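Side-chain contacts in chitinase A (Cycas revoluta, PDB 4MNK), which probably hydrolyses chitin as a family 18 glycosidase and is here bound to an oligosaccharide of N-acetylglucosamine: residues Leu115-Glu120 against Glu129-Leu134; Leu156-Tyr161 against Thr173-Gln178; Pro60-Arg63 against Ser68-Thr71; Ser21-Arg26 against Glu56-Thr61; Leu247-Glu252 against Gly256-Gly261. One frame throughout, in Å; residues are numbered along the deposited sequence.

Contact 1 (Leu115-Glu120 against Glu129-Leu134); sequences LDLDYE and ENFVKL. With NAG (2-acetamido-2-deoxy-beta-D-glucopyranose), chain B.
Tyr119 drives the edge of its ring into the face of Phe131, and this T-shaped pair is the tight part of the contact. The planes stand at 85°, and Tyr119 CD1 lies over the centre of the other ring, 3.6 Å from Phe131 CD2. Both side chains have CG anti to the backbone N, a choice that carries them past each other across the space between strand and helix. Two residues earlier on the strand, Leu117 offers one methyl, CD1, obliquely to the Phe131 ring, 3.9 Å from CE2. Leucine suits this place because that single methyl can meet both Phe131 and Leu134.

Packing slackens one helical turn on, where Leu117 CD1 and Leu134 CD2 are 4.4 Å apart. The helix also has a side turned from the strand: there Glu129 and Lys133 are exposed, and Lys133 NZ makes a weak 3.4 Å bond to Asn130 OD1.

On the other side of the strand the chemistry turns polar. Asp118 OD1 accepts a nearly straight bond, 3.2 Å long at 166°, from N2 of the bound sugar. The Glu120 carboxylate faces the sugar hydroxyl O1. Alternation along the strand thus sends Leu117 and Tyr119 into the helix layer and Asp118 toward the sugar: the DxDxE signature strand of the family 18 (beta/alpha)8 barrel, backed by its own helix.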
# COMPACT_ATOMS: atom_id res chain seq x y z
N LEU A 115 9.59 5.62 9.11
CA LEU A 115 8.31 6.29 9.03
C LEU A 115 7.79 6.22 7.61
O LEU A 115 8.56 6.27 6.65
CB LEU A 115 8.45 7.77 9.40
CG LEU A 115 8.74 8.10 10.86
CD1 LEU A 115 9.17 9.55 11.01
CD2 LEU A 115 7.53 7.79 11.74
N ASP A 116 6.47 6.12 7.48
CA ASP A 116 5.81 6.16 6.20
C ASP A 116 4.67 7.16 6.27
O ASP A 116 4.00 7.27 7.30
CB ASP A 116 5.28 4.77 5.83
CG ASP A 116 4.52 4.76 4.52
OD1 ASP A 116 5.15 4.82 3.45
OD2 ASP A 116 3.27 4.67 4.57
N LEU A 117 4.45 7.88 5.17
CA LEU A 117 3.31 8.78 5.06
C LEU A 117 2.32 8.23 4.05
O LEU A 117 2.69 7.96 2.90
CB LEU A 117 3.76 10.18 4.64
CG LEU A 117 4.87 10.83 5.47
CD1 LEU A 117 5.26 12.17 4.87
CD2 LEU A 117 4.46 10.99 6.93
N ASP A 118 1.07 8.05 4.48
CA ASP A 118 0.01 7.62 3.57
C ASP A 118 -1.02 8.73 3.45
O ASP A 118 -1.93 8.86 4.27
CB ASP A 118 -0.62 6.30 4.06
CG ASP A 118 -1.60 5.72 3.05
OD1 ASP A 118 -2.16 4.64 3.32
OD2 ASP A 118 -1.82 6.33 1.98
N TYR A 119 -0.84 9.54 2.41
CA TYR A 119 -1.63 10.74 2.14
C TYR A 119 -2.25 10.60 0.76
O TYR A 119 -1.55 10.63 -0.26
CB TYR A 119 -0.71 11.96 2.22
CG TYR A 119 -1.33 13.32 1.92
CD1 TYR A 119 -0.52 14.41 1.67
CD2 TYR A 119 -2.72 13.51 1.90
CE1 TYR A 119 -1.05 15.67 1.42
CE2 TYR A 119 -3.27 14.77 1.63
CZ TYR A 119 -2.42 15.84 1.39
OH TYR A 119 -2.93 17.09 1.13
N GLU A 120 -3.57 10.46 0.73
CA GLU A 120 -4.29 10.19 -0.51
C GLU A 120 -5.33 11.28 -0.78
O GLU A 120 -6.46 11.17 -0.33
CB GLU A 120 -4.92 8.79 -0.45
CG GLU A 120 -3.88 7.68 -0.27
CD GLU A 120 -4.48 6.29 -0.05
OE1 GLU A 120 -5.59 6.01 -0.54
OE2 GLU A 120 -3.81 5.47 0.60
N GLU A 129 2.38 21.45 -3.10
CA GLU A 129 3.36 22.44 -2.65
C GLU A 129 3.56 22.39 -1.14
O GLU A 129 4.70 22.44 -0.65
CB GLU A 129 2.93 23.85 -3.08
CG GLU A 129 3.10 24.12 -4.57
CD GLU A 129 2.41 25.40 -5.03
OE1 GLU A 129 1.77 26.09 -4.20
OE2 GLU A 129 2.50 25.71 -6.24
N ASN A 130 2.47 22.29 -0.39
CA ASN A 130 2.55 22.25 1.06
C ASN A 130 3.07 20.91 1.59
O ASN A 130 3.75 20.87 2.61
CB ASN A 130 1.21 22.62 1.70
CG ASN A 130 0.86 24.09 1.49
OD1 ASN A 130 1.69 24.90 1.07
ND2 ASN A 130 -0.39 24.44 1.80
N PHE A 131 2.75 19.83 0.88
CA PHE A 131 3.27 18.50 1.21
C PHE A 131 4.79 18.46 1.02
O PHE A 131 5.50 17.88 1.83
CB PHE A 131 2.57 17.43 0.36
CG PHE A 131 2.84 16.01 0.79
CD1 PHE A 131 3.05 15.02 -0.17
CD2 PHE A 131 2.85 15.64 2.14
CE1 PHE A 131 3.27 13.69 0.20
CE2 PHE A 131 3.08 14.31 2.51
CZ PHE A 131 3.29 13.34 1.54
N VAL A 132 5.27 19.10 -0.05
CA VAL A 132 6.70 19.29 -0.28
C VAL A 132 7.39 19.93 0.94
O VAL A 132 8.45 19.48 1.36
CB VAL A 132 6.96 20.11 -1.58
CG1 VAL A 132 8.36 20.73 -1.60
CG2 VAL A 132 6.75 19.24 -2.81
N LYS A 133 6.76 20.96 1.51
CA LYS A 133 7.29 21.62 2.71
C LYS A 133 7.41 20.64 3.87
O LYS A 133 8.45 20.55 4.51
CB LYS A 133 6.43 22.82 3.11
CG LYS A 133 6.38 23.95 2.09
CD LYS A 133 5.45 25.06 2.56
CE LYS A 133 5.12 26.03 1.44
NZ LYS A 133 4.19 27.10 1.90
N LEU A 134 6.34 19.89 4.13
CA LEU A 134 6.33 18.90 5.21
C LEU A 134 7.44 17.87 5.04
O LEU A 134 8.21 17.61 5.97
CB LEU A 134 4.98 18.19 5.31
CG LEU A 134 4.85 17.19 6.46
CD1 LEU A 134 4.55 17.91 7.78
CD2 LEU A 134 3.78 16.14 6.17
C1 NAG B . -5.29 2.09 -0.23
C2 NAG B . -4.87 2.33 1.23
C3 NAG B . -5.45 1.26 2.16
C4 NAG B . -6.91 0.91 1.87
C5 NAG B . -7.12 0.71 0.36
C6 NAG B . -8.56 0.39 -0.02
C7 NAG B . -2.54 1.47 0.99
C8 NAG B . -1.10 1.75 1.29
N2 NAG B . -3.42 2.39 1.40
O1 NAG B . -4.94 3.21 -1.01
O3 NAG B . -5.30 1.67 3.51
O4 NAG B . -7.24 -0.27 2.57
O5 NAG B . -6.69 1.87 -0.32
O6 NAG B . -9.42 1.45 0.34
O7 NAG B . -2.85 0.43 0.40

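Contact 2 (Leu156-Tyr161 against Thr173-Gln178); sequences LTEAVY and TEYPVQ. With NAG (2-acetamido-2-deoxy-beta-D-glucopyranose), chain C.
The ring of Tyr175 receives Val160 on one face and is met in its plane, at the edge, by Tyr161 CB and a water. Val160 CG1 makes the face contact, a CH-pi approach 4.0 Å from the ring centroid and 22° off the normal; it sits toward the CE2 rim, 3.7 Å from that atom. Glu158 comes obliquely, OE1 lying 4.0 Å from Tyr175 CD2. The second flat group, the ring of Tyr161, meets bound sugar at its edge.

Tyr175 is suited to its place because one side chain supplies both an apolar plate and a polar end. With CG anti to the carbonyl carbon (chi1 -68°), the ring reaches from the turn before helix 177-183 up to the strand, where its hydroxyl accepts from Tyr161 N in an almost perfectly straight bond, 3.0 Å and 178°. The same OH lies 2.7 Å from the water's oxygen, and that water also bonds to Ala159 O at 2.8 Å. Two backbone groups near the end of strand 155-161 are thereby linked to one phenol.

Tyr161 uses its own hydroxyl outward: OH donates to the acetamide oxygen O7 of the N-acetylglucosamine at 2.6 Å. Its ring also makes edge-to-face pairs with Phe167 and Tyr121. In this (beta/alpha)8 barrel Tyr161 thus belongs to the glycan pocket near the end of strand 155-161, its backbone N held by Tyr175 as a second-shell residue.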
# COMPACT_ATOMS: atom_id res chain seq x y z
N LEU A 156 12.45 6.60 5.50
CA LEU A 156 11.29 7.41 5.18
C LEU A 156 10.72 6.97 3.84
O LEU A 156 11.42 6.99 2.82
CB LEU A 156 11.64 8.90 5.15
CG LEU A 156 10.47 9.84 4.84
CD1 LEU A 156 9.40 9.77 5.92
CD2 LEU A 156 10.96 11.27 4.65
N THR A 157 9.45 6.57 3.85
CA THR A 157 8.76 6.19 2.63
C THR A 157 7.41 6.89 2.56
O THR A 157 6.98 7.53 3.53
CB THR A 157 8.59 4.64 2.53
OG1 THR A 157 7.71 4.17 3.55
CG2 THR A 157 9.93 3.93 2.65
N GLU A 158 6.76 6.81 1.41
CA GLU A 158 5.39 7.29 1.30
C GLU A 158 4.61 6.46 0.29
O GLU A 158 5.19 5.88 -0.64
CB GLU A 158 5.34 8.77 0.92
CG GLU A 158 5.52 9.03 -0.57
CD GLU A 158 5.62 10.50 -0.93
OE1 GLU A 158 5.27 10.84 -2.08
OE2 GLU A 158 6.05 11.31 -0.07
N ALA A 159 3.30 6.40 0.48
CA ALA A 159 2.40 5.80 -0.49
C ALA A 159 2.20 6.78 -1.63
O ALA A 159 2.04 7.99 -1.41
CB ALA A 159 1.07 5.48 0.17
N VAL A 160 2.22 6.26 -2.86
CA VAL A 160 1.90 7.07 -4.03
C VAL A 160 0.82 6.41 -4.87
O VAL A 160 0.68 5.18 -4.89
CB VAL A 160 3.15 7.41 -4.91
CG1 VAL A 160 4.18 8.20 -4.11
CG2 VAL A 160 3.79 6.15 -5.50
N TYR A 161 0.04 7.25 -5.54
CA TYR A 161 -0.91 6.84 -6.56
C TYR A 161 -0.19 5.97 -7.60
O TYR A 161 1.04 6.05 -7.73
CB TYR A 161 -1.48 8.11 -7.21
CG TYR A 161 -2.66 7.93 -8.14
CD1 TYR A 161 -2.59 8.36 -9.46
CD2 TYR A 161 -3.85 7.36 -7.69
CE1 TYR A 161 -3.67 8.22 -10.32
CE2 TYR A 161 -4.94 7.21 -8.54
CZ TYR A 161 -4.84 7.65 -9.86
OH TYR A 161 -5.90 7.52 -10.72
N THR A 173 -1.69 18.22 -10.68
CA THR A 173 -0.33 18.23 -10.13
C THR A 173 0.32 16.88 -10.45
O THR A 173 -0.28 16.03 -11.11
CB THR A 173 -0.31 18.56 -8.61
OG1 THR A 173 1.04 18.79 -8.18
CG2 THR A 173 -0.94 17.45 -7.77
N GLU A 174 1.56 16.70 -9.99
CA GLU A 174 2.28 15.45 -10.20
C GLU A 174 3.33 15.28 -9.11
O GLU A 174 3.75 16.26 -8.49
CB GLU A 174 2.93 15.42 -11.59
CG GLU A 174 4.00 16.48 -11.83
CD GLU A 174 4.40 16.56 -13.28
OE1 GLU A 174 3.61 17.10 -14.08
OE2 GLU A 174 5.50 16.07 -13.62
N TYR A 175 3.74 14.04 -8.88
CA TYR A 175 4.78 13.77 -7.89
C TYR A 175 6.13 14.27 -8.37
O TYR A 175 6.55 13.94 -9.49
CB TYR A 175 4.85 12.28 -7.57
CG TYR A 175 3.64 11.74 -6.85
CD1 TYR A 175 2.64 11.06 -7.54
CD2 TYR A 175 3.50 11.89 -5.47
CE1 TYR A 175 1.52 10.56 -6.88
CE2 TYR A 175 2.39 11.40 -4.79
CZ TYR A 175 1.40 10.72 -5.51
OH TYR A 175 0.29 10.21 -4.86
N PRO A 176 6.81 15.09 -7.55
CA PRO A 176 8.14 15.58 -7.93
C PRO A 176 9.19 14.50 -7.69
O PRO A 176 9.64 14.32 -6.56
CB PRO A 176 8.33 16.79 -7.01
CG PRO A 176 7.49 16.51 -5.80
CD PRO A 176 6.35 15.65 -6.26
N VAL A 177 9.56 13.78 -8.74
CA VAL A 177 10.34 12.54 -8.58
C VAL A 177 11.77 12.74 -8.08
O VAL A 177 12.27 11.93 -7.32
CB VAL A 177 10.31 11.62 -9.83
CG1 VAL A 177 8.88 11.23 -10.17
CG2 VAL A 177 10.99 12.27 -11.03
N GLN A 178 12.42 13.82 -8.51
CA GLN A 178 13.78 14.12 -8.07
C GLN A 178 13.78 14.47 -6.58
O GLN A 178 14.63 13.99 -5.82
CB GLN A 178 14.39 15.25 -8.90
CG GLN A 178 15.85 15.51 -8.61
CD GLN A 178 16.32 16.83 -9.20
OE1 GLN A 178 15.87 17.90 -8.78
NE2 GLN A 178 17.21 16.75 -10.17
C1 NAG C . -11.24 5.20 -9.21
C2 NAG C . -10.03 4.96 -8.30
C3 NAG C . -10.38 4.09 -7.09
C4 NAG C . -11.66 4.56 -6.39
C5 NAG C . -12.77 4.84 -7.42
C6 NAG C . -14.02 5.42 -6.76
C7 NAG C . -7.98 5.05 -9.65
C8 NAG C . -6.93 4.27 -10.38
N2 NAG C . -8.94 4.34 -9.05
O3 NAG C . -9.29 4.12 -6.18
O4 NAG C . -12.07 3.57 -5.48
O5 NAG C . -12.32 5.71 -8.45
O6 NAG C . -13.74 6.68 -6.20
O7 NAG C . -7.93 6.28 -9.62
O HOH W 1 0.43 10.16 -2.19

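Contact 3 (Pro60-Arg63 against Ser68-Thr71); sequences PTVR and SVKT
Thr71, which packs against Val62, has its hydroxyl tied to the helix: Thr71 OG1 is hydrogen-bonded to Thr59 OG1, three residues before Val62 in helix 52-63. Its methyl is thereby presented to the apolar neighbour, and Thr71 CG2 lies 3.8 Å from Val62 CG2. Threonine suits this buried spot, since one branch satisfies a polar partner while the other joins the hydrophobic layer.

Val62 CG2 is the methyl that does the touching on the helix side. Besides Thr71 it meets Val69 CG1 at 4.1 Å, the two valines crossing at about a right angle. Leu31 of the neighbouring strand 30-36 touches both valines, closing the small apolar group against the barrel. Beta-branched residues are compact enough to fill the narrow angle between the helix and the chain returning to strand 70-77.

Arg63 covers the outer flank. Its aliphatic part comes first, CG lying 3.8 Å from Val69 CG1, and then a bend at chi3 (93°) swings the guanidinium across the backbone of the returning chain. Arg63 NE is 2.9 Å from Val69 O, while the group's edge faces Ser68 C. From NH2 a weak hydrogen bond runs to Pro67 O.

The chemistry is graded from inside to outside: methyl groups meet in the buried interior, with the threonine hydroxyls paired beside them, whereas the long cationic chain lies over the turn and brings its polar end close to the backbone carbonyls of Val69 and Pro67.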
# COMPACT_ATOMS: atom_id res chain seq x y z
N PRO A 60 9.29 -6.33 18.14
CA PRO A 60 9.87 -7.54 18.75
C PRO A 60 9.16 -8.83 18.33
O PRO A 60 9.81 -9.85 18.13
CB PRO A 60 9.71 -7.28 20.26
CG PRO A 60 9.67 -5.80 20.38
CD PRO A 60 8.95 -5.32 19.16
N THR A 61 7.84 -8.78 18.18
CA THR A 61 7.07 -9.96 17.79
C THR A 61 7.44 -10.45 16.39
O THR A 61 7.78 -11.62 16.21
CB THR A 61 5.55 -9.73 17.90
OG1 THR A 61 5.20 -9.63 19.28
CG2 THR A 61 4.77 -10.89 17.28
N VAL A 62 7.39 -9.56 15.40
CA VAL A 62 7.65 -10.00 14.03
C VAL A 62 9.12 -10.41 13.83
O VAL A 62 9.41 -11.31 13.06
CB VAL A 62 7.20 -8.97 12.95
CG1 VAL A 62 5.70 -8.70 13.07
CG2 VAL A 62 8.01 -7.68 13.00
N ARG A 63 10.02 -9.79 14.58
CA ARG A 63 11.44 -10.12 14.45
C ARG A 63 11.80 -11.49 15.02
O ARG A 63 12.84 -12.04 14.68
CB ARG A 63 12.33 -9.02 15.04
CG ARG A 63 12.25 -7.68 14.30
CD ARG A 63 13.34 -6.72 14.74
NE ARG A 63 14.53 -6.83 13.89
CZ ARG A 63 15.64 -6.11 14.03
NH1 ARG A 63 15.75 -5.22 15.00
NH2 ARG A 63 16.65 -6.30 13.19
N SER A 68 16.25 -10.45 10.99
CA SER A 68 16.72 -9.49 10.00
C SER A 68 15.64 -8.51 9.52
O SER A 68 15.97 -7.46 8.96
CB SER A 68 17.36 -10.20 8.80
OG SER A 68 16.37 -10.80 7.97
N VAL A 69 14.37 -8.85 9.72
CA VAL A 69 13.26 -8.00 9.26
C VAL A 69 13.28 -6.64 9.97
O VAL A 69 13.61 -6.56 11.16
CB VAL A 69 11.87 -8.71 9.36
CG1 VAL A 69 11.30 -8.65 10.78
CG2 VAL A 69 10.89 -8.13 8.36
N LYS A 70 12.96 -5.59 9.23
CA LYS A 70 12.85 -4.25 9.79
C LYS A 70 11.41 -3.78 9.72
O LYS A 70 10.60 -4.36 9.00
CB LYS A 70 13.76 -3.27 9.04
CG LYS A 70 15.24 -3.57 9.19
CD LYS A 70 16.09 -2.49 8.54
CE LYS A 70 17.57 -2.86 8.55
NZ LYS A 70 18.13 -2.97 9.92
N THR A 71 11.08 -2.75 10.50
CA THR A 71 9.70 -2.27 10.56
C THR A 71 9.61 -0.77 10.36
O THR A 71 10.56 -0.02 10.63
CB THR A 71 9.03 -2.63 11.90
OG1 THR A 71 9.75 -2.00 12.96
CG2 THR A 71 8.98 -4.14 12.10

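Contact 4 (Ser21-Arg26 against Glu56-Thr61); sequences SKINSR and EDFTPT
Thr61 turns its methyl to the backbone of Ser21, joining helix 52-63 of the (beta/alpha)8 barrel to the loop that leads from strand 5-11 to strand 30-36. Thr61 CG2 meets the serine's backbone first, 3.5 Å from Ser21 N, and its side chain further off, 3.9 Å from Ser21 CB. A second apolar touch lies deeper, where Ile23 CD1 approaches the Phe58 ring obliquely, 4.0 Å from CE1. The two side chains lie nearly perpendicular, and CD1, at the end of the isoleucine's longer branch, is the atom that reaches the ring.

Other residues set these groups in place. Phe58 has CG anti to the backbone N (chi1 -179°), which leads its ring inward, where it meets Trp10 of the first barrel strand. Leu31 and Phe18 border Ile23. Beyond it the loop is shaped by an Asx turn, Asn24 OD1 accepting from Arg26 N at 3.2 Å.

The helix is kinked at Pro60, whose ring nitrogen has no hydrogen to give. Thr61, the next residue, gives both its groups to one oxygen: Thr61 N lies 3.0 Å and Thr61 OG1 2.9 Å from Asp57 O, the hydroxyl coming from above the carbonyl plane.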
# COMPACT_ATOMS: atom_id res chain seq x y z
N SER A 21 1.82 -11.81 15.59
CA SER A 21 2.46 -13.12 15.73
C SER A 21 2.14 -14.09 14.58
O SER A 21 2.87 -15.05 14.36
CB SER A 21 2.08 -13.76 17.07
OG SER A 21 0.68 -13.97 17.15
N LYS A 22 1.05 -13.82 13.85
CA LYS A 22 0.62 -14.67 12.74
C LYS A 22 1.31 -14.34 11.42
O LYS A 22 1.23 -15.13 10.47
CB LYS A 22 -0.89 -14.61 12.57
CG LYS A 22 -1.67 -15.36 13.64
CD LYS A 22 -3.13 -15.51 13.25
CE LYS A 22 -3.86 -16.48 14.17
NZ LYS A 22 -3.45 -17.89 13.94
N ILE A 23 1.97 -13.18 11.34
CA ILE A 23 2.68 -12.78 10.13
C ILE A 23 3.87 -13.69 9.89
O ILE A 23 4.68 -13.90 10.80
CB ILE A 23 3.19 -11.32 10.21
CG1 ILE A 23 2.03 -10.34 10.47
CG2 ILE A 23 3.96 -10.94 8.94
CD1 ILE A 23 2.47 -8.95 10.89
N ASN A 24 3.98 -14.25 8.69
CA ASN A 24 5.18 -15.00 8.35
C ASN A 24 6.29 -14.05 7.94
O ASN A 24 6.50 -13.78 6.74
CB ASN A 24 4.91 -16.05 7.26
CG ASN A 24 6.10 -16.98 7.06
OD1 ASN A 24 7.20 -16.72 7.55
ND2 ASN A 24 5.88 -18.07 6.33
N SER A 25 7.02 -13.52 8.92
CA SER A 25 8.02 -12.49 8.65
C SER A 25 9.26 -13.00 7.92
O SER A 25 10.11 -12.20 7.51
CB SER A 25 8.40 -11.76 9.94
OG SER A 25 8.72 -12.68 10.96
N ARG A 26 9.37 -14.32 7.74
CA ARG A 26 10.43 -14.91 6.92
C ARG A 26 10.31 -14.49 5.45
O ARG A 26 11.29 -14.53 4.71
CB ARG A 26 10.38 -16.44 7.00
CG ARG A 26 10.73 -17.02 8.35
CD ARG A 26 10.51 -18.53 8.39
NE ARG A 26 9.09 -18.89 8.38
CZ ARG A 26 8.34 -19.04 9.46
NH1 ARG A 26 8.85 -18.86 10.68
NH2 ARG A 26 7.06 -19.37 9.34
N GLU A 56 3.89 -1.20 20.52
CA GLU A 56 5.18 -1.51 21.12
C GLU A 56 5.63 -2.94 20.84
O GLU A 56 6.80 -3.19 20.54
CB GLU A 56 5.13 -1.28 22.64
CG GLU A 56 6.43 -1.64 23.34
CD GLU A 56 6.34 -1.65 24.85
OE1 GLU A 56 7.40 -1.90 25.47
OE2 GLU A 56 5.26 -1.43 25.42
N ASP A 57 4.69 -3.88 20.92
CA ASP A 57 5.02 -5.30 20.79
C ASP A 57 5.23 -5.73 19.34
O ASP A 57 5.82 -6.78 19.10
CB ASP A 57 3.94 -6.17 21.43
CG ASP A 57 3.96 -6.12 22.95
OD1 ASP A 57 4.88 -5.51 23.55
OD2 ASP A 57 3.04 -6.71 23.55
N PHE A 58 4.74 -4.93 18.40
CA PHE A 58 4.77 -5.29 16.98
C PHE A 58 6.15 -5.71 16.50
O PHE A 58 6.32 -6.80 15.93
CB PHE A 58 4.23 -4.13 16.13
CG PHE A 58 4.20 -4.42 14.65
CD1 PHE A 58 3.14 -5.15 14.10
CD2 PHE A 58 5.20 -3.96 13.81
CE1 PHE A 58 3.09 -5.41 12.74
CE2 PHE A 58 5.16 -4.23 12.44
CZ PHE A 58 4.10 -4.95 11.90
N THR A 59 7.15 -4.86 16.71
CA THR A 59 8.47 -5.10 16.14
C THR A 59 9.20 -6.29 16.79
O THR A 59 9.66 -7.18 16.07
CB THR A 59 9.32 -3.80 16.09
OG1 THR A 59 8.62 -2.82 15.32
CG2 THR A 59 10.68 -4.07 15.45
N PRO A 60 9.29 -6.33 18.14
CA PRO A 60 9.87 -7.54 18.75
C PRO A 60 9.16 -8.83 18.33
O PRO A 60 9.81 -9.85 18.13
CB PRO A 60 9.71 -7.28 20.26
CG PRO A 60 9.67 -5.80 20.38
CD PRO A 60 8.95 -5.32 19.16
N THR A 61 7.84 -8.78 18.18
CA THR A 61 7.07 -9.96 17.79
C THR A 61 7.44 -10.45 16.39
O THR A 61 7.78 -11.62 16.21
CB THR A 61 5.55 -9.73 17.90
OG1 THR A 61 5.20 -9.63 19.28
CG2 THR A 61 4.77 -10.89 17.28

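Contact 5 (Leu247-Glu252 against Gly256-Gly261); sequences LKNNNE and GAPAVG
Lys248 and Pro258 supply the one direct hydrogen bond between the two segments, and it is made by the backbone: Lys248 N donates to Pro258 O at 3.0 Å, almost straight at 174° but from 38° above the carbonyl plane. The same oxygen takes a second bond, 2.8 Å long, from a water oxygen. That water in turn accepts from Asn249 N and so extends the link by one residue. Next to this, Leu247 and Ala259 form an antiparallel non-hydrogen-bonded pair with CA atoms 4.4 Å apart.

Among side chains the polar bond is local. Asn249 ND2 donates to Glu252 OE2 at 3.1 Å, spanning the ends of a type I turn that the backbone bond from Glu252 N to Asn249 O also closes. Asparagine suits such a corner, its short amide folding back over the turn.

Apolar contacts cover both sides of the backbone link. On the buried side Leu247 CD2 meets Ala257 CB at 4.1 Å. On the more exposed side Lys248, bent at chi3 (-83°), lays its methylenes across Val260, CE lying 3.8 Å from CG1, and its charged end can still reach solvent. The Pro258 ring sits between Lys248 and Glu252, set transverse to each; it is modelled in two conformers, which leaves its finer contacts doubtful.

Strand 234-247 thus turns back through a tight, irregular hairpin-like excursion into strand 259-260. Its position, after the seventh barrel strand, is consistent with the start of the alpha+beta insertion domain known in family 18 chitinases.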
# COMPACT_ATOMS: atom_id res chain seq x y z
N LEU A 247 -23.42 -9.79 -10.35
CA LEU A 247 -23.66 -9.90 -11.79
C LEU A 247 -25.11 -9.61 -12.13
O LEU A 247 -26.03 -9.99 -11.40
CB LEU A 247 -23.28 -11.29 -12.29
CG LEU A 247 -21.81 -11.69 -12.20
CD1 LEU A 247 -21.65 -13.17 -12.48
CD2 LEU A 247 -20.94 -10.87 -13.14
N LYS A 248 -25.32 -8.93 -13.26
CA LYS A 248 -26.66 -8.69 -13.78
C LYS A 248 -27.29 -10.00 -14.25
O LYS A 248 -28.47 -10.24 -14.01
CB LYS A 248 -26.63 -7.65 -14.90
CG LYS A 248 -28.02 -7.15 -15.32
CD LYS A 248 -27.94 -5.99 -16.31
CE LYS A 248 -27.72 -4.65 -15.60
NZ LYS A 248 -27.62 -3.52 -16.57
N ASN A 249 -26.49 -10.83 -14.92
CA ASN A 249 -26.92 -12.13 -15.42
C ASN A 249 -25.90 -13.21 -15.09
O ASN A 249 -24.71 -13.04 -15.35
CB ASN A 249 -27.14 -12.08 -16.94
CG ASN A 249 -28.08 -10.97 -17.36
OD1 ASN A 249 -29.21 -10.88 -16.88
ND2 ASN A 249 -27.61 -10.11 -18.25
N ASN A 250 -26.38 -14.32 -14.53
CA ASN A 250 -25.51 -15.42 -14.08
C ASN A 250 -24.83 -16.20 -15.20
O ASN A 250 -23.92 -17.00 -14.94
CB ASN A 250 -26.28 -16.37 -13.16
CG ASN A 250 -26.58 -15.76 -11.80
OD1 ASN A 250 -26.42 -14.56 -11.59
ND2 ASN A 250 -27.02 -16.60 -10.86
N ASN A 251 -25.25 -15.99 -16.44
CA ASN A 251 -24.62 -16.64 -17.59
C ASN A 251 -23.59 -15.76 -18.30
O ASN A 251 -22.98 -16.18 -19.28
CB ASN A 251 -25.67 -17.18 -18.57
CG ASN A 251 -26.65 -16.12 -19.06
OD1 ASN A 251 -26.49 -14.93 -18.77
ND2 ASN A 251 -27.65 -16.55 -19.81
N GLU A 252 -23.42 -14.54 -17.81
CA GLU A 252 -22.37 -13.64 -18.29
C GLU A 252 -21.37 -13.44 -17.16
O GLU A 252 -21.62 -12.68 -16.22
CB GLU A 252 -22.95 -12.31 -18.77
CG GLU A 252 -23.78 -12.45 -20.04
CD GLU A 252 -24.28 -11.12 -20.54
OE1 GLU A 252 -23.47 -10.33 -21.06
OE2 GLU A 252 -25.50 -10.88 -20.44
N GLY A 256 -15.80 -7.80 -18.26
CA GLY A 256 -16.68 -6.92 -19.03
C GLY A 256 -18.14 -7.31 -18.94
O GLY A 256 -18.98 -6.76 -19.66
N ALA A 257 -18.46 -8.25 -18.06
CA ALA A 257 -19.85 -8.67 -17.83
C ALA A 257 -20.61 -7.58 -17.07
O ALA A 257 -20.03 -6.95 -16.18
CB ALA A 257 -19.88 -9.97 -17.05
N PRO A 258 -21.89 -7.36 -17.42
CA PRO A 258 -22.69 -6.33 -16.74
C PRO A 258 -22.90 -6.64 -15.26
O PRO A 258 -23.10 -7.80 -14.90
CB PRO A 258 -24.03 -6.37 -17.49
CG PRO A 258 -24.09 -7.74 -18.08
CD PRO A 258 -22.67 -8.06 -18.45
N ALA A 259 -22.86 -5.60 -14.44
CA ALA A 259 -23.00 -5.74 -12.99
C ALA A 259 -24.02 -4.76 -12.41
O ALA A 259 -24.35 -3.75 -13.04
CB ALA A 259 -21.65 -5.56 -12.31
N VAL A 260 -24.51 -5.06 -11.21
CA VAL A 260 -25.58 -4.28 -10.58
C VAL A 260 -25.23 -3.68 -9.21
O VAL A 260 -26.09 -3.11 -8.53
CB VAL A 260 -26.91 -5.09 -10.48
CG1 VAL A 260 -27.50 -5.32 -11.86
CG2 VAL A 260 -26.70 -6.41 -9.74
N GLY A 261 -23.97 -3.81 -8.81
CA GLY A 261 -23.51 -3.25 -7.54
C GLY A 261 -22.39 -4.04 -6.90
O GLY A 261 -21.85 -4.97 -7.50
O HOH W 2 -23.73 -10.32 -15.86

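Contacts 1 and 2 form the buried centre of the set. They lie on neighbouring barrel strands, touch through the bond between Asp116 OD1 and Thr157 OG1, and combine aromatic packing with residues that reach bound sugar. Contacts 3 and 4 are joined through helix 52-63, sharing Pro60 and Thr61, their centres about 6 Å apart. Contact 3 is buried and built on valine and threonine methyls; contact 4, partly buried, sets a threonine methyl on a loop backbone and isoleucine on phenylalanine. Contact 5 stands apart, its centre about 37 Å or more from the others. There, in place of the rings of contacts 1 and 2, backbone and water bonds join packing by proline, valine and lysine methylenes.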